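Local atomic coordinates of glucosidase (Croceicoccus marinus, PDB entry 5Z3K), a protein that probably hydrolyses O-glycosidic bonds, acting as a beta-glucosidase of glycoside hydrolase family 39. Residues Ala182-Asp187 with Ser218-Phe223; Ser422-Glu427 with Glu476-Thr481; Phe199-Gly204 with Ala243-Ala248; Tyr264-Gly269 with Asp316-Phe321. All coordinates share one frame; numbering follows the deposited sequence.

In the fold
The N-terminal strand 6-13 joins the beta domain; the chain then builds the eight-stranded parallel beta/alpha barrel. Interaction 1 closes a loop from helix 169-186 to the start of strand 223-229. Interaction 3 opens within that loop and closes beyond it, on helix 238-252, so the two cross. Their nearest atoms are about 8 Å apart. Interaction 4 follows in series and joins the end of strand 259-266 to the loop segment 316-321, after the last barrel strand. Interaction 2, last, links strands 423-429 and 474-482 in the beta domain, and its centre is about 45 Å from that of interaction 1, on the opposite side of the chain's centre.

Interaction 1: residues Ala182-Asp187 with Ser218-Phe223; sequences AVKRVD and SVPLDF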
loop_
_atom_site.group_PDB
_atom_site.type_symbol
_atom_site.label_atom_id
_atom_site.label_comp_id
_atom_site.label_asym_id
_atom_site.label_seq_id
_atom_site.Cartn_x
_atom_site.Cartn_y
_atom_site.Cartn_z
ATOM N N ALA A 182 23.237 -6.589 8.326
ATOM C CA ALA A 182 23.600 -5.179 8.448
ATOM C C ALA A 182 22.511 -4.385 9.163
ATOM O O ALA A 182 22.806 -3.563 10.038
ATOM C CB ALA A 182 23.884 -4.582 7.069
ATOM N N VAL A 183 21.246 -4.620 8.814
ATOM C CA VAL A 183 20.154 -3.891 9.457
ATOM C C VAL A 183 20.129 -4.188 10.953
ATOM O O VAL A 183 20.027 -3.280 11.787
ATOM C CB VAL A 183 18.813 -4.249 8.790
ATOM C CG1 VAL A 183 17.641 -3.851 9.681
ATOM C CG2 VAL A 183 18.707 -3.602 7.411
ATOM N N LYS A 184 20.230 -5.469 11.314
ATOM C CA LYS A 184 20.140 -5.847 12.720
ATOM C C LYS A 184 21.371 -5.407 13.503
ATOM O O LYS A 184 21.274 -5.131 14.703
ATOM C CB LYS A 184 19.946 -7.356 12.838
ATOM C CG LYS A 184 18.618 -7.851 12.274
ATOM C CD LYS A 184 17.442 -7.247 13.026
ATOM C CE LYS A 184 16.148 -7.959 12.685
ATOM N NZ LYS A 184 15.022 -7.377 13.444
ATOM N N ARG A 185 22.529 -5.337 12.845
ATOM C CA ARG A 185 23.724 -4.820 13.503
ATOM C C ARG A 185 23.549 -3.353 13.886
ATOM O O ARG A 185 24.024 -2.915 14.940
ATOM C CB ARG A 185 24.935 -5.014 12.587
ATOM C CG ARG A 185 26.259 -4.486 13.112
ATOM C CD ARG A 185 27.389 -4.850 12.142
ATOM N NE ARG A 185 27.311 -6.249 11.720
ATOM C CZ ARG A 185 27.280 -6.668 10.455
ATOM N NH1 ARG A 185 27.320 -5.803 9.447
ATOM N NH2 ARG A 185 27.210 -7.968 10.198
ATOM N N VAL A 186 22.856 -2.576 13.052
ATOM C CA VAL A 186 22.684 -1.161 13.360
ATOM C C VAL A 186 21.727 -0.986 14.530
ATOM O O VAL A 186 21.985 -0.211 15.459
ATOM C CB VAL A 186 22.199 -0.402 12.114
ATOM C CG1 VAL A 186 21.816 1.038 12.486
ATOM C CG2 VAL A 186 23.254 -0.442 11.033
ATOM N N ASP A 187 20.624 -1.712 14.509
ATOM C CA ASP A 187 19.588 -1.598 15.518
ATOM C C ASP A 187 18.698 -2.834 15.464
ATOM O O ASP A 187 17.977 -3.042 14.478
ATOM C CB ASP A 187 18.784 -0.318 15.290
ATOM C CG ASP A 187 17.705 -0.099 16.330
ATOM O OD1 ASP A 187 17.612 -0.869 17.314
ATOM O OD2 ASP A 187 16.934 0.863 16.155
ATOM N N SER A 218 18.822 -19.608 9.738
ATOM C CA SER A 218 18.456 -18.776 10.888
ATOM C C SER A 218 18.658 -17.285 10.603
ATOM O O SER A 218 19.264 -16.550 11.388
ATOM C CB SER A 218 19.237 -19.206 12.130
ATOM O OG SER A 218 19.024 -20.583 12.388
ATOM N N VAL A 219 18.142 -16.839 9.460
ATOM C CA VAL A 219 18.226 -15.438 9.041
ATOM C C VAL A 219 16.970 -14.706 9.510
ATOM O O VAL A 219 15.862 -15.247 9.378
ATOM C CB VAL A 219 18.403 -15.332 7.516
ATOM C CG1 VAL A 219 18.543 -13.866 7.076
ATOM C CG2 VAL A 219 19.620 -16.155 7.058
ATOM N N PRO A 220 17.082 -13.500 10.073
ATOM C CA PRO A 220 15.872 -12.777 10.500
ATOM C C PRO A 220 14.943 -12.513 9.326
ATOM O O PRO A 220 15.386 -12.192 8.224
ATOM C CB PRO A 220 16.418 -11.467 11.077
ATOM C CG PRO A 220 17.860 -11.719 11.349
ATOM C CD PRO A 220 18.310 -12.739 10.351
ATOM N N LEU A 221 13.638 -12.643 9.577
ATOM C CA LEU A 221 12.592 -12.358 8.587
ATOM C C LEU A 221 11.422 -11.771 9.371
ATOM O O LEU A 221 10.530 -12.498 9.818
ATOM C CB LEU A 221 12.184 -13.601 7.803
ATOM C CG LEU A 221 11.146 -13.434 6.687
ATOM C CD1 LEU A 221 11.775 -12.882 5.400
ATOM C CD2 LEU A 221 10.405 -14.751 6.419
ATOM N N ASP A 222 11.454 -10.453 9.564
ATOM C CA ASP A 222 10.392 -9.791 10.316
ATOM C C ASP A 222 9.103 -9.698 9.507
ATOM O O ASP A 222 8.005 -9.686 10.081
ATOM C CB ASP A 222 10.875 -8.412 10.765
ATOM C CG ASP A 222 12.076 -8.497 11.696
ATOM O OD1 ASP A 222 11.985 -9.205 12.713
ATOM O OD2 ASP A 222 13.118 -7.875 11.415
ATOM N N PHE A 223 9.205 -9.653 8.180
ATOM C CA PHE A 223 8.018 -9.633 7.343
ATOM C C PHE A 223 8.314 -10.343 6.034
ATOM O O PHE A 223 9.442 -10.327 5.543
ATOM C CB PHE A 223 7.513 -8.200 7.075
ATOM C CG PHE A 223 8.515 -7.308 6.388
ATOM C CD1 PHE A 223 8.613 -7.278 4.999
ATOM C CD2 PHE A 223 9.333 -6.476 7.125
ATOM C CE1 PHE A 223 9.531 -6.429 4.360
ATOM C CE2 PHE A 223 10.255 -5.631 6.497
ATOM C CZ PHE A 223 10.353 -5.613 5.111
#
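Lys184 reaches from helix 169-186 to Asp222 and forms a salt bridge at the surface. Its NZ lies 2.8 Å from OD2 of Asp222. The ammonium comes to the syn side of this oxygen, 17° out of the carboxylate plane. The side chains approach from opposite directions. A bend at chi2 (-62°), followed by an extended outer chain, carries the lysine over to the aspartate.

Both charged ends have further hydrogen bonds. Lys184 NZ also reaches the backbone O of Pro188 and of Leu190, just past the end of its helix. Asp222 OD2 also accepts from the backbone N of Val192, at the start of strand 191-197.

The nonpolar part of the contact is small. The lysine methylenes run past the ring of Pro220 in the opposite sense. CE of Lys184 is 3.9 Å from CB of Pro220, and CG of Lys184 is 4.0 Å from CG of Pro220. A methionine in place of Lys184 would probably leave Asp222 without its charged mate and the carbonyls of Pro188 and Leu190 without their shared donor.

The contact lies where two neighbouring parallel strands, 191-197 and 223-229, begin. It joins the end of helix 169-186 to the loop that enters strand 223-229, one strand beyond the strand that follows this helix, at the N-terminal face of a beta/alpha (TIM) barrel.

Interaction 2: residues Ser422-Glu427 with Glu476-Thr481; sequences SGYTLE and ELIEIT
Tyr424 and Glu476 meet inside the beta domain, where two strands that are not sheet neighbours face each other, as across the interior of a beta sandwich. The axes of strands 423-427 and 476-481 are 11.3 Å apart, and their directions differ by 23°. Only side chains bridge such a gap.

The polar link is one hydrogen bond. Tyr424 OH donates to OE1 of Glu476 over a very short 2.5 Å. OE1 lies at the edge of the phenol ring, in its plane. The carboxylate is turned steeply against the ring, with the planes 77° apart. The first torsion of Tyr424 is 69°. It sets CG between the backbone N and the carbonyl carbon and sends the ring across to the other strand.

The second oxygen, Glu476 OE2, forms salt bridges with Arg442 and Arg444. These would probably help keep the buried carboxylate ionised. A phenylalanine in place of Tyr424 would probably leave OE1 without its tyrosine donor and the carboxylate held mainly through OE2.

Van der Waals contacts continue beside the bond. CD1 of Ile478 comes within 3.4 Å of Tyr424 OH. Further along is an apolar pair, with CD2 of Leu426 4.3 Å from CG1 of Ile478.

Around this layer, Tyr424 also packs on Val466 and Asn468 of strand 464-469. Leu426 rests on Leu9 and Val11 of strand 6-13. Strand 369-376 adds Ile374 beside Tyr424 and Ile372 beside Leu426.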
loop_
_atom_site.group_PDB
_atom_site.type_symbol
_atom_site.label_atom_id
_atom_site.label_comp_id
_atom_site.label_asym_id
_atom_site.label_seq_id
_atom_site.Cartn_x
_atom_site.Cartn_y
_atom_site.Cartn_z
ATOM N N SER A 422 -28.797 1.394 -5.395
ATOM C CA SER A 422 -28.737 2.742 -5.932
ATOM C C SER A 422 -28.585 3.783 -4.835
ATOM O O SER A 422 -28.419 4.968 -5.139
ATOM C CB SER A 422 -29.991 3.030 -6.760
ATOM O OG SER A 422 -31.140 3.050 -5.935
ATOM N N GLY A 423 -28.629 3.370 -3.575
ATOM C CA GLY A 423 -28.470 4.302 -2.475
ATOM C C GLY A 423 -28.472 3.554 -1.162
ATOM O O GLY A 423 -28.493 2.322 -1.119
ATOM N N TYR A 424 -28.444 4.323 -0.078
ATOM C CA TYR A 424 -28.327 3.753 1.254
ATOM C C TYR A 424 -29.073 4.641 2.235
ATOM O O TYR A 424 -29.271 5.838 2.004
ATOM C CB TYR A 424 -26.848 3.610 1.682
ATOM C CG TYR A 424 -26.185 4.950 1.921
ATOM C CD1 TYR A 424 -26.247 5.570 3.167
ATOM C CD2 TYR A 424 -25.534 5.624 0.887
ATOM C CE1 TYR A 424 -25.676 6.812 3.378
ATOM C CE2 TYR A 424 -24.948 6.857 1.099
ATOM C CZ TYR A 424 -25.022 7.445 2.342
ATOM O OH TYR A 424 -24.452 8.682 2.552
ATOM N N THR A 425 -29.473 4.049 3.347
ATOM C CA THR A 425 -29.802 4.831 4.525
ATOM C C THR A 425 -28.971 4.278 5.671
ATOM O O THR A 425 -28.699 3.080 5.719
ATOM C CB THR A 425 -31.306 4.817 4.847
ATOM O OG1 THR A 425 -31.546 5.633 6.001
ATOM C CG2 THR A 425 -31.789 3.394 5.110
ATOM N N LEU A 426 -28.524 5.168 6.559
ATOM C CA LEU A 426 -27.512 4.848 7.556
ATOM C C LEU A 426 -27.946 5.428 8.892
ATOM O O LEU A 426 -28.125 6.641 9.004
ATOM C CB LEU A 426 -26.146 5.427 7.144
ATOM C CG LEU A 426 -25.084 5.559 8.243
ATOM C CD1 LEU A 426 -24.663 4.174 8.764
ATOM C CD2 LEU A 426 -23.860 6.346 7.739
ATOM N N GLU A 427 -28.103 4.584 9.911
ATOM C CA GLU A 427 -28.491 5.062 11.236
ATOM C C GLU A 427 -27.305 4.948 12.186
ATOM O O GLU A 427 -26.802 3.844 12.435
ATOM C CB GLU A 427 -29.689 4.287 11.784
ATOM C CG GLU A 427 -30.080 4.721 13.194
ATOM C CD GLU A 427 -31.534 4.432 13.537
ATOM O OE1 GLU A 427 -32.317 4.054 12.637
ATOM O OE2 GLU A 427 -31.895 4.600 14.718
ATOM N N GLU A 476 -18.338 7.189 -0.622
ATOM C CA GLU A 476 -18.821 8.255 0.243
ATOM C C GLU A 476 -18.309 8.180 1.679
ATOM O O GLU A 476 -18.320 7.119 2.302
ATOM C CB GLU A 476 -20.353 8.286 0.241
ATOM C CG GLU A 476 -20.949 9.529 0.882
ATOM C CD GLU A 476 -22.194 10.013 0.164
ATOM O OE1 GLU A 476 -23.310 9.710 0.637
ATOM O OE2 GLU A 476 -22.056 10.696 -0.871
ATOM N N LEU A 477 -17.862 9.320 2.193
ATOM C CA LEU A 477 -17.402 9.425 3.573
ATOM C C LEU A 477 -18.390 10.303 4.311
ATOM O O LEU A 477 -18.629 11.441 3.904
ATOM C CB LEU A 477 -15.995 10.022 3.672
ATOM C CG LEU A 477 -15.489 10.252 5.098
ATOM C CD1 LEU A 477 -15.325 8.915 5.807
ATOM C CD2 LEU A 477 -14.144 11.003 5.075
ATOM N N ILE A 478 -18.974 9.769 5.369
ATOM C CA ILE A 478 -19.841 10.526 6.254
ATOM C C ILE A 478 -19.035 10.835 7.495
ATOM O O ILE A 478 -18.517 9.920 8.146
ATOM C CB ILE A 478 -21.115 9.743 6.615
ATOM C CG1 ILE A 478 -21.859 9.310 5.351
ATOM C CG2 ILE A 478 -21.983 10.562 7.583
ATOM C CD1 ILE A 478 -22.176 10.452 4.394
ATOM N N GLU A 479 -18.936 12.113 7.835
ATOM C CA GLU A 479 -18.165 12.549 8.986
ATOM C C GLU A 479 -19.105 13.230 9.968
ATOM O O GLU A 479 -19.769 14.208 9.609
ATOM C CB GLU A 479 -17.050 13.505 8.556
ATOM C CG GLU A 479 -15.971 13.658 9.585
ATOM C CD GLU A 479 -14.706 14.224 8.979
ATOM O OE1 GLU A 479 -13.858 13.440 8.491
ATOM O OE2 GLU A 479 -14.592 15.464 8.968
ATOM N N ILE A 480 -19.162 12.720 11.195
ATOM C CA ILE A 480 -19.979 13.303 12.261
ATOM C C ILE A 480 -19.055 13.826 13.351
ATOM O O ILE A 480 -18.189 13.093 13.840
ATOM C CB ILE A 480 -20.976 12.284 12.836
ATOM C CG1 ILE A 480 -21.778 11.652 11.706
ATOM C CG2 ILE A 480 -21.922 12.959 13.823
ATOM C CD1 ILE A 480 -22.496 10.431 12.120
ATOM N N THR A 481 -19.225 15.095 13.725
ATOM C CA THR A 481 -18.341 15.712 14.704
ATOM C C THR A 481 -19.129 16.386 15.814
ATOM O O THR A 481 -20.259 16.844 15.615
ATOM C CB THR A 481 -17.424 16.741 14.060
ATOM O OG1 THR A 481 -18.226 17.683 13.326
ATOM C CG2 THR A 481 -16.464 16.042 13.119
#

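Interaction 3: residues Phe199-Gly204 with Ala243-Ala248; sequences FPLNEG and AAEVRA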
loop_
_atom_site.group_PDB
_atom_site.type_symbol
_atom_site.label_atom_id
_atom_site.label_comp_id
_atom_site.label_asym_id
_atom_site.label_seq_id
_atom_site.Cartn_x
_atom_site.Cartn_y
_atom_site.Cartn_z
ATOM N N PHE A 199 4.605 -13.391 -7.728
ATOM C CA PHE A 199 3.607 -14.410 -8.059
ATOM C C PHE A 199 3.314 -15.247 -6.816
ATOM O O PHE A 199 3.724 -16.415 -6.731
ATOM C CB PHE A 199 4.100 -15.284 -9.214
ATOM C CG PHE A 199 4.493 -14.503 -10.445
ATOM C CD1 PHE A 199 3.772 -13.386 -10.835
ATOM C CD2 PHE A 199 5.575 -14.892 -11.211
ATOM C CE1 PHE A 199 4.123 -12.669 -11.961
ATOM C CE2 PHE A 199 5.931 -14.186 -12.338
ATOM C CZ PHE A 199 5.206 -13.073 -12.716
ATOM N N PRO A 200 2.583 -14.689 -5.836
ATOM C CA PRO A 200 2.505 -15.334 -4.510
ATOM C C PRO A 200 1.731 -16.641 -4.468
ATOM O O PRO A 200 1.804 -17.327 -3.442
ATOM C CB PRO A 200 1.815 -14.277 -3.638
ATOM C CG PRO A 200 1.050 -13.430 -4.612
ATOM C CD PRO A 200 1.899 -13.383 -5.853
ATOM N N LEU A 201 0.976 -17.002 -5.504
ATOM C CA LEU A 201 0.355 -18.322 -5.549
ATOM C C LEU A 201 1.152 -19.302 -6.409
ATOM O O LEU A 201 0.614 -20.337 -6.816
ATOM C CB LEU A 201 -1.088 -18.235 -6.054
ATOM C CG LEU A 201 -2.072 -17.362 -5.262
ATOM C CD1 LEU A 201 -3.475 -17.434 -5.862
ATOM C CD2 LEU A 201 -2.088 -17.744 -3.784
ATOM N N ASN A 202 2.415 -18.993 -6.697
ATOM C CA ASN A 202 3.285 -19.848 -7.503
ATOM C C ASN A 202 4.412 -20.368 -6.622
ATOM O O ASN A 202 5.142 -19.579 -6.016
ATOM C CB ASN A 202 3.867 -19.086 -8.697
ATOM C CG ASN A 202 2.879 -18.934 -9.842
ATOM O OD1 ASN A 202 1.901 -18.205 -9.738
ATOM N ND2 ASN A 202 3.146 -19.613 -10.953
ATOM N N GLU A 203 4.567 -21.691 -6.560
ATOM C CA GLU A 203 5.717 -22.249 -5.865
ATOM C C GLU A 203 6.986 -21.919 -6.640
ATOM O O GLU A 203 6.967 -21.749 -7.860
ATOM C CB GLU A 203 5.567 -23.762 -5.694
ATOM C CG GLU A 203 5.685 -24.530 -6.992
ATOM C CD GLU A 203 5.363 -26.005 -6.826
ATOM O OE1 GLU A 203 5.253 -26.469 -5.669
ATOM O OE2 GLU A 203 5.220 -26.696 -7.855
ATOM N N GLY A 204 8.100 -21.795 -5.923
ATOM C CA GLY A 204 9.332 -21.411 -6.569
ATOM C C GLY A 204 10.464 -21.082 -5.621
ATOM O O GLY A 204 10.310 -21.074 -4.394
ATOM N N ALA A 243 -3.748 -13.130 0.868
ATOM C CA ALA A 243 -3.034 -13.048 2.135
ATOM C C ALA A 243 -3.270 -14.289 2.980
ATOM O O ALA A 243 -2.366 -14.745 3.688
ATOM C CB ALA A 243 -3.462 -11.796 2.910
ATOM N N ALA A 244 -4.483 -14.839 2.932
ATOM C CA ALA A 244 -4.760 -16.061 3.680
ATOM C C ALA A 244 -3.857 -17.193 3.213
ATOM O O ALA A 244 -3.290 -17.927 4.034
ATOM C CB ALA A 244 -6.238 -16.442 3.542
ATOM N N GLU A 245 -3.686 -17.331 1.898
ATOM C CA GLU A 245 -2.841 -18.395 1.368
ATOM C C GLU A 245 -1.374 -18.163 1.715
ATOM O O GLU A 245 -0.658 -19.105 2.078
ATOM C CB GLU A 245 -3.033 -18.508 -0.143
ATOM C CG GLU A 245 -2.179 -19.583 -0.781
ATOM C CD GLU A 245 -2.533 -20.972 -0.284
ATOM O OE1 GLU A 245 -3.646 -21.140 0.268
ATOM O OE2 GLU A 245 -1.699 -21.891 -0.443
ATOM N N VAL A 246 -0.917 -16.915 1.632
ATOM C CA VAL A 246 0.467 -16.610 1.976
ATOM C C VAL A 246 0.711 -16.872 3.452
ATOM O O VAL A 246 1.751 -17.417 3.845
ATOM C CB VAL A 246 0.799 -15.156 1.596
ATOM C CG1 VAL A 246 2.187 -14.804 2.079
ATOM C CG2 VAL A 246 0.675 -14.970 0.098
ATOM N N ARG A 247 -0.245 -16.479 4.292
ATOM C CA ARG A 247 -0.146 -16.745 5.719
ATOM C C ARG A 247 0.066 -18.226 5.986
ATOM O O ARG A 247 0.929 -18.601 6.789
ATOM C CB ARG A 247 -1.412 -16.257 6.426
ATOM C CG ARG A 247 -1.385 -16.513 7.925
ATOM C CD ARG A 247 -0.574 -15.437 8.614
ATOM N NE ARG A 247 0.808 -15.849 8.839
ATOM C CZ ARG A 247 1.798 -15.019 9.161
ATOM N NH1 ARG A 247 1.564 -13.715 9.283
ATOM N NH2 ARG A 247 3.028 -15.495 9.360
ATOM N N ALA A 248 -0.682 -19.083 5.289
ATOM C CA ALA A 248 -0.563 -20.528 5.512
ATOM C C ALA A 248 0.813 -21.063 5.112
ATOM O O ALA A 248 1.356 -21.952 5.780
ATOM C CB ALA A 248 -1.662 -21.264 4.750
#
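Leu201 and Pro200 of the loop at 199-204 pack against Glu245 and Val246 of helix 238-252. No hydrogen bond runs between the two segments, so carbon contacts make the whole contact.

The nearest approach is by Leu201. Its methyl CD2 lies 3.5 Å from CG of Glu245 and 3.8 Å from CB of the same residue. The leucine thus uses the aliphatic stem of the glutamate, not its acid group. The glutamate chain bends at chi2 (64°), and its carboxylate oxygens lie farther from the leucine methyl than the stem does. The two side chains slant across each other. Leu201 also touches Ile242, one turn earlier on the helix, and Pro410.

Pro200 and Val246 form the apolar side-chain pair, and both are buried. CB of Pro200 sits 4.0 Å from CG2 of Val246. Trp226 and Trp228 of strand 223-229 also pack on this proline.

Backbone bonds shape the loop. Phe199 to Asn202 form a type I beta turn, closed by Asn202 N to Phe199 O at 2.9 Å. Pro200 and Leu201 are its two central residues, which places both side chains on the helix. The carbonyl of Leu201 accepts from ND2 of Asn408, so the turn is also tied to the strand at 405-408.

The loop follows strand 191-197, and the helix follows strand 223-229. The contact therefore joins consecutive beta/alpha units near the C-terminal face of a TIM barrel, the loop of one unit resting on the helix of the next.

Interaction 4: residues Tyr264-Gly269 with Asp316-Phe321; sequences YWSMTG and DPAGIF
Thr268 and Ala318 meet without any ring between them, and the flat groups here are a peptide carbonyl and a carboxylate. The carboxylate, of Asp316, makes an Asx turn in the loop after the last strand of the TIM barrel. CB of Ala318 lies 3.9 Å from the carbonyl O of Thr268. The carboxylate uses both oxygens. OD1 of Asp316 accepts from the backbone N of Ala318 at 2.9 Å, the bond of the Asx turn. This donor comes on the anti side, 30° out of the carboxylate plane. OD2 of Asp316 takes a hydrogen bond of 2.6 Å from a water, which also reaches the carbonyl of Gly269 weakly.

The Asx turn coincides with a type I beta turn from Asp316 to Gly319, closed by Gly319 N to Asp316 O at 3.0 Å. It faces the C-terminal end of strand 259-266, which ends at about Ser266, with Thr268 in the loop just beyond. Backbone bonds of Asp316 with Gly307 and of Ala318 with Arg303 tie the turn to its own loop. Gly269 N donates to Asp231 from the loop after strand 223-229.

No direct hydrogen bond crosses; the touching residues are buried, and waters join the two segments. Ser266 brings OG to 4.3 Å from CB of Ala318. A second water sits 2.6 Å from Ser266 OG and donates to the carbonyl O of Ala318 at 2.7 Å.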
loop_
_atom_site.group_PDB
_atom_site.type_symbol
_atom_site.label_atom_id
_atom_site.label_comp_id
_atom_site.label_asym_id
_atom_site.label_seq_id
_atom_site.Cartn_x
_atom_site.Cartn_y
_atom_site.Cartn_z
ATOM N N TYR A 264 2.815 -4.178 -3.050
ATOM C CA TYR A 264 2.087 -3.546 -4.147
ATOM C C TYR A 264 0.665 -4.055 -4.093
ATOM O O TYR A 264 0.455 -5.271 -4.021
ATOM C CB TYR A 264 2.596 -3.913 -5.545
ATOM C CG TYR A 264 3.996 -3.560 -5.985
ATOM C CD1 TYR A 264 5.092 -4.283 -5.533
ATOM C CD2 TYR A 264 4.205 -2.591 -6.955
ATOM C CE1 TYR A 264 6.375 -4.000 -5.986
ATOM C CE2 TYR A 264 5.489 -2.292 -7.418
ATOM C CZ TYR A 264 6.570 -3.011 -6.934
ATOM O OH TYR A 264 7.853 -2.728 -7.393
ATOM N N TRP A 265 -0.293 -3.152 -4.199
ATOM C CA TRP A 265 -1.666 -3.563 -4.451
ATOM C C TRP A 265 -2.359 -2.450 -5.216
ATOM O O TRP A 265 -2.148 -1.262 -4.936
ATOM C CB TRP A 265 -2.411 -3.912 -3.162
ATOM C CG TRP A 265 -2.879 -2.763 -2.308
ATOM C CD1 TRP A 265 -2.228 -2.220 -1.245
ATOM C CD2 TRP A 265 -4.134 -2.069 -2.405
ATOM N NE1 TRP A 265 -2.977 -1.216 -0.687
ATOM C CE2 TRP A 265 -4.155 -1.102 -1.378
ATOM C CE3 TRP A 265 -5.239 -2.172 -3.257
ATOM C CZ2 TRP A 265 -5.234 -0.240 -1.181
ATOM C CZ3 TRP A 265 -6.313 -1.303 -3.060
ATOM C CH2 TRP A 265 -6.297 -0.356 -2.029
ATOM N N SER A 266 -3.190 -2.849 -6.173
ATOM C CA SER A 266 -3.817 -1.935 -7.109
ATOM C C SER A 266 -4.888 -2.715 -7.851
ATOM O O SER A 266 -4.822 -3.942 -7.941
ATOM C CB SER A 266 -2.788 -1.364 -8.097
ATOM O OG SER A 266 -3.388 -0.390 -8.913
HETATM N N MSE A 267 -5.864 -2.001 -8.398
HETATM C CA MSE A 267 -6.798 -2.709 -9.268
HETATM C C MSE A 267 -6.067 -3.246 -10.486
HETATM O O MSE A 267 -6.389 -4.324 -10.959
HETATM C CB MSE A 267 -7.965 -1.845 -9.731
HETATM C CG MSE A 267 -8.960 -2.679 -10.532
HETATM SE SE MSE A 267 -10.649 -1.773 -10.861
HETATM C CE MSE A 267 -10.174 -0.927 -12.514
ATOM N N THR A 268 -5.092 -2.496 -11.005
ATOM C CA THR A 268 -4.357 -2.923 -12.189
ATOM C C THR A 268 -2.863 -2.711 -11.988
ATOM O O THR A 268 -2.440 -1.728 -11.373
ATOM C CB THR A 268 -4.817 -2.171 -13.459
ATOM O OG1 THR A 268 -4.359 -0.817 -13.424
ATOM C CG2 THR A 268 -6.340 -2.180 -13.595
ATOM N N GLY A 269 -2.073 -3.646 -12.501
ATOM C CA GLY A 269 -0.629 -3.511 -12.467
ATOM C C GLY A 269 0.011 -3.765 -13.815
ATOM O O GLY A 269 1.239 -3.787 -13.933
ATOM N N ASP A 316 3.241 5.307 -15.763
ATOM C CA ASP A 316 2.524 4.101 -15.401
ATOM C C ASP A 316 1.062 4.445 -15.126
ATOM O O ASP A 316 0.783 5.325 -14.302
ATOM C CB ASP A 316 3.183 3.481 -14.171
ATOM C CG ASP A 316 2.755 2.048 -13.924
ATOM O OD1 ASP A 316 1.559 1.735 -14.087
ATOM O OD2 ASP A 316 3.626 1.232 -13.550
ATOM N N PRO A 317 0.109 3.775 -15.775
ATOM C CA PRO A 317 -1.305 4.082 -15.523
ATOM C C PRO A 317 -1.758 3.747 -14.109
ATOM O O PRO A 317 -2.818 4.229 -13.686
ATOM C CB PRO A 317 -2.037 3.232 -16.572
ATOM C CG PRO A 317 -1.103 2.120 -16.873
ATOM C CD PRO A 317 0.278 2.707 -16.777
ATOM N N ALA A 318 -0.984 2.962 -13.354
ATOM C CA ALA A 318 -1.306 2.746 -11.948
ATOM C C ALA A 318 -1.134 4.010 -11.106
ATOM O O ALA A 318 -1.653 4.063 -9.985
ATOM C CB ALA A 318 -0.437 1.618 -11.377
ATOM N N GLY A 319 -0.444 5.027 -11.616
ATOM C CA GLY A 319 -0.387 6.307 -10.923
ATOM C C GLY A 319 -1.764 6.955 -10.912
ATOM O O GLY A 319 -2.338 7.215 -11.984
ATOM N N ILE A 320 -2.318 7.208 -9.722
ATOM C CA ILE A 320 -3.721 7.609 -9.655
ATOM C C ILE A 320 -3.939 9.095 -9.913
ATOM O O ILE A 320 -5.067 9.495 -10.215
ATOM C CB ILE A 320 -4.378 7.227 -8.313
ATOM C CG1 ILE A 320 -3.641 7.861 -7.122
ATOM C CG2 ILE A 320 -4.458 5.707 -8.192
ATOM C CD1 ILE A 320 -4.368 7.665 -5.785
ATOM N N PHE A 321 -2.903 9.925 -9.819
ATOM C CA PHE A 321 -3.066 11.339 -10.125
ATOM C C PHE A 321 -3.008 11.575 -11.631
ATOM O O PHE A 321 -2.431 10.791 -12.383
ATOM C CB PHE A 321 -1.972 12.175 -9.454
ATOM C CG PHE A 321 -2.101 12.255 -7.960
ATOM C CD1 PHE A 321 -1.703 11.188 -7.158
ATOM C CD2 PHE A 321 -2.584 13.404 -7.356
ATOM C CE1 PHE A 321 -1.833 11.264 -5.777
ATOM C CE2 PHE A 321 -2.712 13.487 -5.976
ATOM C CZ PHE A 321 -2.337 12.419 -5.186
HETATM O O HOH W 1 -3.446 2.195 -9.114
HETATM O O HOH W 2 3.525 -1.335 -13.805
#